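Local coordinates for period circadian protein homolog 2 (Mus musculus, PDB 3GDI) that serves in the mammalian circadian clock as a PERIOD protein, its tandem PAS domains probably mediating protein-protein interactions in the regulation of transcription, at residues R165-H171 with F261-K267; G224-S230 with L244-S250; T236-I242 with G271-V277. All coordinates share one frame; numbering follows the deposited sequence.

Contact 1 (R165-H171 with F261-K267); sequences RIFTTTH and FIIGRHK
Ile166 lays its CG2 methyl over the centre of one face of the Arg265 guanidinium, 3.5 Å from Arg265 CZ, and sends CD1 on toward the NH1 end. The arginine gets there by running straight: CG stands anti to the backbone N (chi1 -176°) and the chain stays extended as far as NE, carrying the charged group diagonally across to the isoleucine. Farther along this side, Thr170 CG2 touches Phe261 CD2 at 3.7 Å. On the other face of the sheet, Phe167 and His266 are directly paired. Their ring planes meet obliquely at 42°, and His266 CB sits over the phenyl face, 4.0 Å from the centroid of the Phe167 ring. Farther along, the His171 imidazole rests one face on its partner, with Ile262 CB 3.5 Å from the ring centroid; chi1 of 64° puts His171 CG between its own N and carbonyl carbon and brings the ring over the neighbouring strand. One water joins Thr169 OG1 (2.6 Å) to His171 ND1 (2.8 Å), tying two polar groups of one strand together.

Between the two faces, the antiparallel pairs Phe167-His266, Thr169-Gly264 and His171-Ile262 each close with two backbone hydrogen bonds, the shortest from His266 N to Phe167 O at 2.7 Å. Gly264 has no side chain, and the His266 ring leans over its backbone.

Strand 177-180 flanks strand 166-171, and strand 241-252 flanks strand 259-268. Helix 184-188 packs on Phe167, His171 NE2 bonds to His216 of helix 209-221, and Phe261 stacks on Phe261 of the second subunit.

Contact 2 (G224-S230 with L244-S250); sequences GQPFDYS and LDTSWSS
Trp248 crosses Phe227 obliquely, beginning at its root. Trp248 CB lies over one face of the phenyl ring, 4.2 Å from Phe227 CZ. Beyond it, CD1 is met at the indole edge by Tyr229 CB, also at 4.2 Å, while Thr246 CG2 of its own strand lies over one indole face. NE1 is buried with no partner in the model. The six-membered ring ends the side chain beside Ile262 and His171; the indole also meets Ile215 of helix 209-221 and, edge-to-face, the imidazole of His266.

The backbones pair through Phe227-Trp248 and Tyr229-Thr246, with Trp248 N to Phe227 O at 2.8 Å. Toward Gly224 the regular bridges end, and Ser249 bonds instead through its side chain: with OG anti to the backbone N (chi1 -165°), it donates to Gly224 O at 3.0 Å, from 42° out of the carbonyl plane. With alanine in place of this serine, Gly224 O is likely to lose its hydroxyl donor and the loop end to be held less firmly. A water bridges Gln225 O (2.7 Å) and Trp248 O (3.1 Å).

This is the beta hairpin of strands 227-235 and 241-252 at one edge of the five-stranded antiparallel PAS sheet, whose aromatic face packs against helix 209-221.

Contact 3 (T236-I242 with G271-V277); sequences TRNGEYI and GPLNEDV
The Glu240 carboxylate is brought by a bend at chi2 up to the chain at Leu273 and Asn274. Asn274 N donates to Glu240 OE2 at 2.5 Å, but the angle at the hydrogen is 131° and OE2 is placed too near a neighbour, so the exact fit is doubtful. Beside it, the Asn238 amide has its outer end near the carbonyl oxygens of both Asn274 and Asp276, although the amide is probably turned over in the model. Pro272 offers its aliphatic ring to two side chains of the 236-242 segment. Its CD is pressed by Ile242 CG2 at 3.3 Å, the two groups lying side by side and pointing the same way, and its CB meets Glu240 CB at 3.8 Å, where the glutamate passes at about a right angle.

Asn238 and Glu240 project from a tight hairpin loop, a type I turn with a G1 beta bulge, which joins strands 227-235 and 241-252 of the PAS sheet. Gly239 N bonds to Thr236 O across the turn at 3.1 Å, and Gly239 has a phi of 80°, at which a side chain would jam against the preceding carbonyl. Glu240 O is gripped twice: Thr236 N (2.8 Å) and Thr236 OG1 (2.9 Å) reach it from opposite faces of its carbonyl plane, a chi1 of 74° turning the hydroxyl to where it can make this second bond.

At the start of the turn, Val277 CG2 meets Thr236 CB at 3.5 Å, the two side chains crossing at about a right angle. Arg237 CB lies 3.1 Å from Val277 O. The 271-277 loop is tied outward by a salt bridge from Glu275 to Arg159, and Tyr155 packs on both Ile242 and Pro272.

Overall arrangement
Contacts 1 and 2 are neighbouring seams of one antiparallel sheet, their centres 9 Å apart. Strands 259-268 and 241-252 join them through probable hydrogen bonds from Ile263 N to Ser249 O (2.8 Å) and from Arg265 N to Ser247 O (3.0 Å). Contact 2 is nested within the loop that contact 1 closes. Pro254 of the second subunit packs on both; its Trp255 packs on Arg265 and is weakly hydrogen-bonded to Ser247. Contact 3, which the second subunit does not touch, shares strand 241-252 with contact 2 but is centred 23 Å away. It crosses contact 1 along the chain, 18 Å between centres, with Arg165 NH2 near Gly271 N (3.7 Å).

Contact 1 (R165-H171 with F261-K267)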
loop_
_atom_site.group_PDB
_atom_site.type_symbol
_atom_site.label_atom_id
_atom_site.label_comp_id
_atom_site.label_asym_id
_atom_site.label_seq_id
_atom_site.Cartn_x
_atom_site.Cartn_y
_atom_site.Cartn_z
ATOM N N ARG A 165 7.916 -24.315 -1.521
ATOM C CA ARG A 165 8.157 -23.156 -2.372
ATOM C C ARG A 165 6.789 -22.555 -2.597
ATOM O O ARG A 165 6.222 -22.645 -3.674
ATOM C CB ARG A 165 8.792 -23.594 -3.696
ATOM C CG ARG A 165 9.921 -24.569 -3.460
ATOM C CD ARG A 165 11.109 -24.364 -4.359
ATOM N NE ARG A 165 10.884 -24.870 -5.705
ATOM C CZ ARG A 165 11.857 -25.292 -6.509
ATOM N NH1 ARG A 165 13.121 -25.278 -6.099
ATOM N NH2 ARG A 165 11.564 -25.712 -7.730
ATOM N N ILE A 166 6.267 -21.953 -1.538
ATOM C CA ILE A 166 4.947 -21.349 -1.533
ATOM C C ILE A 166 4.988 -19.870 -1.188
ATOM O O ILE A 166 5.602 -19.460 -0.204
ATOM C CB ILE A 166 4.045 -22.057 -0.482
ATOM C CG1 ILE A 166 3.949 -23.544 -0.814
ATOM C CG2 ILE A 166 2.650 -21.403 -0.419
ATOM C CD1 ILE A 166 3.153 -24.335 0.202
ATOM N N PHE A 167 4.330 -19.067 -2.006
ATOM C CA PHE A 167 4.246 -17.636 -1.736
ATOM C C PHE A 167 2.842 -17.154 -2.117
ATOM O O PHE A 167 2.138 -17.817 -2.883
ATOM C CB PHE A 167 5.317 -16.859 -2.509
ATOM C CG PHE A 167 5.083 -16.808 -3.974
ATOM C CD1 PHE A 167 5.465 -17.866 -4.787
ATOM C CD2 PHE A 167 4.502 -15.691 -4.550
ATOM C CE1 PHE A 167 5.276 -17.815 -6.168
ATOM C CE2 PHE A 167 4.302 -15.618 -5.926
ATOM C CZ PHE A 167 4.690 -16.684 -6.743
ATOM N N THR A 168 2.424 -16.020 -1.569
ATOM C CA THR A 168 1.102 -15.499 -1.887
ATOM C C THR A 168 1.151 -14.093 -2.473
ATOM O O THR A 168 2.104 -13.353 -2.272
ATOM C CB THR A 168 0.186 -15.459 -0.650
ATOM O OG1 THR A 168 0.584 -14.376 0.195
ATOM C CG2 THR A 168 0.285 -16.761 0.139
ATOM N N THR A 169 0.108 -13.745 -3.215
ATOM C CA THR A 169 -0.008 -12.433 -3.820
ATOM C C THR A 169 -1.429 -11.951 -3.575
ATOM O O THR A 169 -2.369 -12.753 -3.496
ATOM C CB THR A 169 0.217 -12.482 -5.327
ATOM O OG1 THR A 169 -0.752 -13.354 -5.917
ATOM C CG2 THR A 169 1.611 -12.976 -5.649
ATOM N N THR A 170 -1.575 -10.638 -3.453
ATOM C CA THR A 170 -2.876 -10.022 -3.238
ATOM C C THR A 170 -3.032 -8.896 -4.250
ATOM O O THR A 170 -2.080 -8.187 -4.529
ATOM C CB THR A 170 -2.975 -9.419 -1.827
ATOM O OG1 THR A 170 -2.761 -10.449 -0.859
ATOM C CG2 THR A 170 -4.351 -8.793 -1.595
ATOM N N HIS A 171 -4.210 -8.748 -4.831
ATOM C CA HIS A 171 -4.419 -7.650 -5.752
ATOM C C HIS A 171 -5.829 -7.067 -5.684
ATOM O O HIS A 171 -6.781 -7.738 -5.287
ATOM C CB HIS A 171 -4.016 -8.011 -7.200
ATOM C CG HIS A 171 -4.820 -9.099 -7.851
ATOM N ND1 HIS A 171 -4.428 -10.423 -7.844
ATOM C CD2 HIS A 171 -5.903 -9.036 -8.661
ATOM C CE1 HIS A 171 -5.226 -11.126 -8.625
ATOM N NE2 HIS A 171 -6.130 -10.308 -9.136
ATOM N N PHE A 261 -10.400 -7.588 -2.542
ATOM C CA PHE A 261 -9.081 -8.118 -2.891
ATOM C C PHE A 261 -9.197 -9.519 -3.489
ATOM O O PHE A 261 -10.144 -10.242 -3.216
ATOM C CB PHE A 261 -8.175 -8.274 -1.664
ATOM C CG PHE A 261 -7.970 -7.028 -0.878
ATOM C CD1 PHE A 261 -8.765 -6.754 0.228
ATOM C CD2 PHE A 261 -6.947 -6.142 -1.216
ATOM C CE1 PHE A 261 -8.549 -5.621 0.992
ATOM C CE2 PHE A 261 -6.715 -4.996 -0.457
ATOM C CZ PHE A 261 -7.515 -4.731 0.649
ATOM N N ILE A 262 -8.203 -9.900 -4.282
ATOM C CA ILE A 262 -8.139 -11.234 -4.866
ATOM C C ILE A 262 -6.849 -11.765 -4.268
ATOM O O ILE A 262 -5.821 -11.104 -4.389
ATOM C CB ILE A 262 -7.939 -11.193 -6.386
ATOM C CG1 ILE A 262 -9.091 -10.436 -7.062
ATOM C CG2 ILE A 262 -7.814 -12.617 -6.918
ATOM C CD1 ILE A 262 -10.372 -11.242 -7.168
ATOM N N ILE A 263 -6.886 -12.923 -3.610
ATOM C CA ILE A 263 -5.678 -13.496 -3.020
ATOM C C ILE A 263 -5.318 -14.822 -3.643
ATOM O O ILE A 263 -6.184 -15.668 -3.856
ATOM C CB ILE A 263 -5.821 -13.733 -1.526
ATOM C CG1 ILE A 263 -7.174 -14.376 -1.238
ATOM C CG2 ILE A 263 -5.640 -12.441 -0.787
ATOM C CD1 ILE A 263 -7.457 -14.586 0.238
ATOM N N GLY A 264 -4.034 -15.009 -3.923
ATOM C CA GLY A 264 -3.585 -16.249 -4.517
ATOM C C GLY A 264 -2.477 -16.872 -3.693
ATOM O O GLY A 264 -1.618 -16.176 -3.154
ATOM N N ARG A 265 -2.504 -18.194 -3.576
ATOM C CA ARG A 265 -1.483 -18.914 -2.831
ATOM C C ARG A 265 -0.811 -19.779 -3.864
ATOM O O ARG A 265 -1.405 -20.730 -4.357
ATOM C CB ARG A 265 -2.109 -19.793 -1.759
ATOM C CG ARG A 265 -1.070 -20.472 -0.901
ATOM C CD ARG A 265 -1.705 -21.370 0.098
ATOM N NE ARG A 265 -0.838 -21.575 1.248
ATOM C CZ ARG A 265 -0.060 -22.636 1.414
ATOM N NH1 ARG A 265 -0.042 -23.591 0.491
ATOM N NH2 ARG A 265 0.688 -22.742 2.509
ATOM N N HIS A 266 0.433 -19.454 -4.178
ATOM C CA HIS A 266 1.155 -20.164 -5.213
ATOM C C HIS A 266 2.193 -21.175 -4.783
ATOM O O HIS A 266 2.882 -21.000 -3.783
ATOM C CB HIS A 266 1.816 -19.145 -6.133
ATOM C CG HIS A 266 0.905 -18.033 -6.543
ATOM N ND1 HIS A 266 0.993 -16.766 -6.010
ATOM C CD2 HIS A 266 -0.143 -18.011 -7.398
ATOM C CE1 HIS A 266 0.037 -16.010 -6.520
ATOM N NE2 HIS A 266 -0.666 -16.741 -7.365
ATOM N N LYS A 267 2.302 -22.233 -5.572
ATOM C CA LYS A 267 3.276 -23.279 -5.324
ATOM C C LYS A 267 4.043 -23.400 -6.624
ATOM O O LYS A 267 3.461 -23.710 -7.671
ATOM C CB LYS A 267 2.569 -24.592 -4.992
ATOM C CG LYS A 267 3.413 -25.549 -4.163
ATOM C CD LYS A 267 3.981 -26.692 -5.001
ATOM C CE LYS A 267 2.892 -27.701 -5.377
ATOM N NZ LYS A 267 3.364 -28.706 -6.375
HETATM O O HOH W 1 -3.092 -12.180 -6.092
#

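Contact 2 (G224-S230 with L244-S250)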
loop_
_atom_site.group_PDB
_atom_site.type_symbol
_atom_site.label_atom_id
_atom_site.label_comp_id
_atom_site.label_asym_id
_atom_site.label_seq_id
_atom_site.Cartn_x
_atom_site.Cartn_y
_atom_site.Cartn_z
ATOM N N GLY A 224 -15.754 -16.785 -2.630
ATOM C CA GLY A 224 -14.856 -16.883 -1.488
ATOM C C GLY A 224 -14.251 -18.253 -1.237
ATOM O O GLY A 224 -13.206 -18.359 -0.595
ATOM N N GLN A 225 -14.899 -19.304 -1.728
ATOM C CA GLN A 225 -14.390 -20.659 -1.551
ATOM C C GLN A 225 -13.180 -20.846 -2.472
ATOM O O GLN A 225 -13.296 -20.753 -3.694
ATOM C CB GLN A 225 -15.495 -21.670 -1.900
ATOM C CG GLN A 225 -15.155 -23.149 -1.654
ATOM C CD GLN A 225 -14.959 -23.490 -0.177
ATOM O OE1 GLN A 225 -15.818 -23.207 0.663
ATOM N NE2 GLN A 225 -13.828 -24.109 0.141
ATOM N N PRO A 226 -12.000 -21.110 -1.897
ATOM C CA PRO A 226 -10.782 -21.302 -2.700
ATOM C C PRO A 226 -10.904 -22.413 -3.750
ATOM O O PRO A 226 -11.650 -23.370 -3.563
ATOM C CB PRO A 226 -9.720 -21.634 -1.650
ATOM C CG PRO A 226 -10.227 -20.952 -0.412
ATOM C CD PRO A 226 -11.707 -21.227 -0.458
ATOM N N PHE A 227 -10.175 -22.281 -4.852
ATOM C CA PHE A 227 -10.192 -23.306 -5.887
ATOM C C PHE A 227 -8.857 -23.330 -6.620
ATOM O O PHE A 227 -8.191 -22.306 -6.753
ATOM C CB PHE A 227 -11.352 -23.078 -6.871
ATOM C CG PHE A 227 -11.132 -21.953 -7.844
ATOM C CD1 PHE A 227 -10.327 -22.131 -8.971
ATOM C CD2 PHE A 227 -11.775 -20.724 -7.661
ATOM C CE1 PHE A 227 -10.171 -21.103 -9.909
ATOM C CE2 PHE A 227 -11.627 -19.692 -8.591
ATOM C CZ PHE A 227 -10.823 -19.881 -9.721
ATOM N N ASP A 228 -8.473 -24.510 -7.097
ATOM C CA ASP A 228 -7.208 -24.676 -7.793
ATOM C C ASP A 228 -7.249 -24.468 -9.294
ATOM O O ASP A 228 -8.255 -24.717 -9.963
ATOM C CB ASP A 228 -6.645 -26.062 -7.518
ATOM C CG ASP A 228 -6.334 -26.283 -6.058
ATOM O OD1 ASP A 228 -6.175 -27.454 -5.656
ATOM O OD2 ASP A 228 -6.239 -25.287 -5.313
ATOM N N TYR A 229 -6.125 -23.993 -9.808
ATOM C CA TYR A 229 -5.955 -23.784 -11.225
ATOM C C TYR A 229 -4.470 -23.852 -11.502
ATOM O O TYR A 229 -3.668 -23.238 -10.803
ATOM C CB TYR A 229 -6.489 -22.428 -11.678
ATOM C CG TYR A 229 -6.430 -22.282 -13.180
ATOM C CD1 TYR A 229 -7.544 -22.554 -13.974
ATOM C CD2 TYR A 229 -5.229 -21.961 -13.819
ATOM C CE1 TYR A 229 -7.461 -22.515 -15.372
ATOM C CE2 TYR A 229 -5.134 -21.924 -15.211
ATOM C CZ TYR A 229 -6.250 -22.202 -15.981
ATOM O OH TYR A 229 -6.142 -22.178 -17.356
ATOM N N SER A 230 -4.113 -24.610 -12.528
ATOM C CA SER A 230 -2.726 -24.776 -12.929
ATOM C C SER A 230 -2.690 -25.382 -14.321
ATOM O O SER A 230 -3.635 -26.057 -14.730
ATOM C CB SER A 230 -2.006 -25.695 -11.945
ATOM O OG SER A 230 -2.828 -26.793 -11.608
ATOM N N LEU A 244 3.590 -22.213 -11.950
ATOM C CA LEU A 244 2.849 -22.225 -10.702
ATOM C C LEU A 244 1.593 -23.088 -10.687
ATOM O O LEU A 244 0.952 -23.309 -11.716
ATOM C CB LEU A 244 2.452 -20.793 -10.344
ATOM C CG LEU A 244 3.514 -19.788 -9.892
ATOM C CD1 LEU A 244 4.779 -19.947 -10.690
ATOM C CD2 LEU A 244 2.953 -18.385 -10.043
ATOM N N ASP A 245 1.281 -23.586 -9.495
ATOM C CA ASP A 245 0.075 -24.356 -9.215
ATOM C C ASP A 245 -0.577 -23.358 -8.264
ATOM O O ASP A 245 -0.042 -23.069 -7.191
ATOM C CB ASP A 245 0.386 -25.664 -8.479
ATOM C CG ASP A 245 0.910 -26.746 -9.407
ATOM O OD1 ASP A 245 1.235 -27.857 -8.924
ATOM O OD2 ASP A 245 0.995 -26.493 -10.625
ATOM N N THR A 246 -1.720 -22.817 -8.657
ATOM C CA THR A 246 -2.346 -21.804 -7.838
ATOM C C THR A 246 -3.709 -22.100 -7.278
ATOM O O THR A 246 -4.508 -22.815 -7.872
ATOM C CB THR A 246 -2.444 -20.486 -8.621
ATOM O OG1 THR A 246 -1.136 -20.093 -9.062
ATOM C CG2 THR A 246 -3.038 -19.393 -7.751
ATOM N N SER A 247 -3.955 -21.525 -6.112
ATOM C CA SER A 247 -5.231 -21.638 -5.430
ATOM C C SER A 247 -5.730 -20.191 -5.343
ATOM O O SER A 247 -5.031 -19.323 -4.832
ATOM C CB SER A 247 -5.036 -22.220 -4.037
ATOM O OG SER A 247 -6.150 -21.916 -3.217
ATOM N N TRP A 248 -6.925 -19.933 -5.856
ATOM C CA TRP A 248 -7.466 -18.583 -5.851
ATOM C C TRP A 248 -8.634 -18.347 -4.894
ATOM O O TRP A 248 -9.483 -19.216 -4.702
ATOM C CB TRP A 248 -7.905 -18.186 -7.260
ATOM C CG TRP A 248 -6.788 -18.110 -8.253
ATOM C CD1 TRP A 248 -6.464 -19.043 -9.197
ATOM C CD2 TRP A 248 -5.819 -17.050 -8.381
ATOM N NE1 TRP A 248 -5.353 -18.633 -9.904
ATOM C CE2 TRP A 248 -4.936 -17.416 -9.421
ATOM C CE3 TRP A 248 -5.610 -15.832 -7.710
ATOM C CZ2 TRP A 248 -3.858 -16.611 -9.806
ATOM C CZ3 TRP A 248 -4.541 -15.034 -8.090
ATOM C CH2 TRP A 248 -3.676 -15.429 -9.130
ATOM N N SER A 249 -8.667 -17.149 -4.308
ATOM C CA SER A 249 -9.728 -16.771 -3.383
ATOM C C SER A 249 -9.947 -15.250 -3.390
ATOM O O SER A 249 -9.214 -14.505 -4.049
ATOM C CB SER A 249 -9.384 -17.244 -1.974
ATOM O OG SER A 249 -10.534 -17.204 -1.146
ATOM N N SER A 250 -10.958 -14.780 -2.668
ATOM C CA SER A 250 -11.223 -13.349 -2.631
ATOM C C SER A 250 -11.724 -12.901 -1.278
ATOM O O SER A 250 -12.251 -13.700 -0.509
ATOM C CB SER A 250 -12.272 -12.976 -3.682
ATOM O OG SER A 250 -13.442 -13.748 -3.507
HETATM O O HOH W 2 -13.753 -16.405 -4.488
HETATM O O HOH W 3 -13.512 -15.777 1.738
HETATM O O HOH W 4 -12.510 -18.612 -5.207
#

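Contact 3 (T236-I242 with G271-V277)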
loop_
_atom_site.group_PDB
_atom_site.type_symbol
_atom_site.label_atom_id
_atom_site.label_comp_id
_atom_site.label_asym_id
_atom_site.label_seq_id
_atom_site.Cartn_x
_atom_site.Cartn_y
_atom_site.Cartn_z
ATOM N N THR A 236 9.916 -14.088 -13.620
ATOM C CA THR A 236 10.744 -13.710 -12.489
ATOM C C THR A 236 11.628 -12.523 -12.864
ATOM O O THR A 236 11.593 -12.037 -13.999
ATOM C CB THR A 236 11.636 -14.878 -12.015
ATOM O OG1 THR A 236 12.712 -15.073 -12.939
ATOM C CG2 THR A 236 10.822 -16.162 -11.922
ATOM N N ARG A 237 12.423 -12.075 -11.898
ATOM C CA ARG A 237 13.313 -10.936 -12.065
ATOM C C ARG A 237 14.313 -11.128 -13.202
ATOM O O ARG A 237 14.652 -10.172 -13.886
ATOM C CB ARG A 237 14.060 -10.683 -10.748
ATOM C CG ARG A 237 14.923 -9.425 -10.698
ATOM C CD ARG A 237 14.074 -8.173 -10.786
ATOM N NE ARG A 237 14.714 -7.004 -10.179
ATOM C CZ ARG A 237 15.906 -6.519 -10.527
ATOM N NH1 ARG A 237 16.618 -7.099 -11.486
ATOM N NH2 ARG A 237 16.384 -5.442 -9.914
ATOM N N ASN A 238 14.780 -12.357 -13.405
ATOM C CA ASN A 238 15.754 -12.624 -14.458
ATOM C C ASN A 238 15.135 -12.903 -15.829
ATOM O O ASN A 238 15.808 -13.402 -16.733
ATOM C CB ASN A 238 16.689 -13.776 -14.041
ATOM C CG ASN A 238 16.011 -15.152 -14.063
ATOM O OD1 ASN A 238 16.513 -16.106 -13.467
ATOM N ND2 ASN A 238 14.887 -15.258 -14.759
ATOM N N GLY A 239 13.852 -12.581 -15.983
ATOM C CA GLY A 239 13.194 -12.776 -17.268
ATOM C C GLY A 239 12.744 -14.196 -17.547
ATOM O O GLY A 239 12.097 -14.470 -18.558
ATOM N N GLU A 240 13.074 -15.101 -16.638
ATOM C CA GLU A 240 12.712 -16.499 -16.785
ATOM C C GLU A 240 11.383 -16.745 -16.090
ATOM O O GLU A 240 11.081 -16.116 -15.076
ATOM C CB GLU A 240 13.782 -17.369 -16.138
ATOM C CG GLU A 240 14.101 -18.629 -16.877
ATOM C CD GLU A 240 15.559 -18.684 -17.252
ATOM O OE1 GLU A 240 15.975 -17.888 -18.123
ATOM O OE2 GLU A 240 16.295 -19.509 -16.670
ATOM N N TYR A 241 10.606 -17.679 -16.632
ATOM C CA TYR A 241 9.303 -18.039 -16.084
ATOM C C TYR A 241 9.348 -19.270 -15.187
ATOM O O TYR A 241 10.102 -20.198 -15.447
ATOM C CB TYR A 241 8.332 -18.337 -17.216
ATOM C CG TYR A 241 7.861 -17.126 -17.962
ATOM C CD1 TYR A 241 6.857 -16.311 -17.440
ATOM C CD2 TYR A 241 8.433 -16.776 -19.184
ATOM C CE1 TYR A 241 6.436 -15.173 -18.116
ATOM C CE2 TYR A 241 8.017 -15.635 -19.866
ATOM C CZ TYR A 241 7.021 -14.842 -19.326
ATOM O OH TYR A 241 6.602 -13.721 -20.003
ATOM N N ILE A 242 8.543 -19.268 -14.130
ATOM C CA ILE A 242 8.438 -20.425 -13.255
ATOM C C ILE A 242 6.987 -20.881 -13.400
ATOM O O ILE A 242 6.097 -20.064 -13.645
ATOM C CB ILE A 242 8.740 -20.090 -11.770
ATOM C CG1 ILE A 242 7.835 -18.953 -11.280
ATOM C CG2 ILE A 242 10.219 -19.754 -11.607
ATOM C CD1 ILE A 242 7.969 -18.657 -9.783
ATOM N N GLY A 271 10.790 -24.503 -11.119
ATOM C CA GLY A 271 11.585 -23.295 -10.995
ATOM C C GLY A 271 12.138 -22.874 -12.336
ATOM O O GLY A 271 11.884 -23.539 -13.340
ATOM N N PRO A 272 12.910 -21.775 -12.385
ATOM C CA PRO A 272 13.503 -21.257 -13.623
ATOM C C PRO A 272 14.705 -22.073 -14.110
ATOM O O PRO A 272 15.221 -22.929 -13.389
ATOM C CB PRO A 272 13.892 -19.835 -13.236
ATOM C CG PRO A 272 14.365 -20.013 -11.826
ATOM C CD PRO A 272 13.320 -20.956 -11.225
ATOM N N LEU A 273 15.151 -21.799 -15.332
ATOM C CA LEU A 273 16.288 -22.510 -15.896
ATOM C C LEU A 273 17.577 -22.021 -15.237
ATOM O O LEU A 273 18.499 -22.803 -15.020
ATOM C CB LEU A 273 16.345 -22.287 -17.409
ATOM C CG LEU A 273 17.140 -23.303 -18.234
ATOM C CD1 LEU A 273 16.602 -24.704 -17.955
ATOM C CD2 LEU A 273 17.036 -22.964 -19.721
ATOM N N ASN A 274 17.631 -20.727 -14.925
ATOM C CA ASN A 274 18.783 -20.109 -14.263
ATOM C C ASN A 274 18.420 -19.935 -12.794
ATOM O O ASN A 274 17.515 -19.170 -12.459
ATOM C CB ASN A 274 19.088 -18.739 -14.864
ATOM C CG ASN A 274 20.206 -18.008 -14.124
ATOM O OD1 ASN A 274 20.380 -16.796 -14.276
ATOM N ND2 ASN A 274 20.974 -18.747 -13.324
ATOM N N GLU A 275 19.146 -20.632 -11.926
ATOM C CA GLU A 275 18.897 -20.609 -10.491
ATOM C C GLU A 275 19.022 -19.282 -9.751
ATOM O O GLU A 275 18.397 -19.110 -8.706
ATOM C CB GLU A 275 19.774 -21.655 -9.803
ATOM C CG GLU A 275 19.491 -23.067 -10.275
ATOM C CD GLU A 275 20.373 -24.101 -9.603
ATOM O OE1 GLU A 275 21.617 -23.930 -9.614
ATOM O OE2 GLU A 275 19.818 -25.085 -9.068
ATOM N N ASP A 276 19.828 -18.352 -10.250
ATOM C CA ASP A 276 19.951 -17.063 -9.564
ATOM C C ASP A 276 18.806 -16.193 -10.056
ATOM O O ASP A 276 18.890 -15.565 -11.116
ATOM C CB ASP A 276 21.278 -16.377 -9.875
ATOM C CG ASP A 276 21.519 -15.168 -8.993
ATOM O OD1 ASP A 276 20.540 -14.449 -8.690
ATOM O OD2 ASP A 276 22.683 -14.929 -8.607
ATOM N N VAL A 277 17.735 -16.159 -9.277
ATOM C CA VAL A 277 16.554 -15.410 -9.653
ATOM C C VAL A 277 16.689 -13.891 -9.483
ATOM O O VAL A 277 15.851 -13.128 -9.968
ATOM C CB VAL A 277 15.343 -15.947 -8.875
ATOM C CG1 VAL A 277 15.399 -15.497 -7.430
ATOM C CG2 VAL A 277 14.073 -15.532 -9.561
#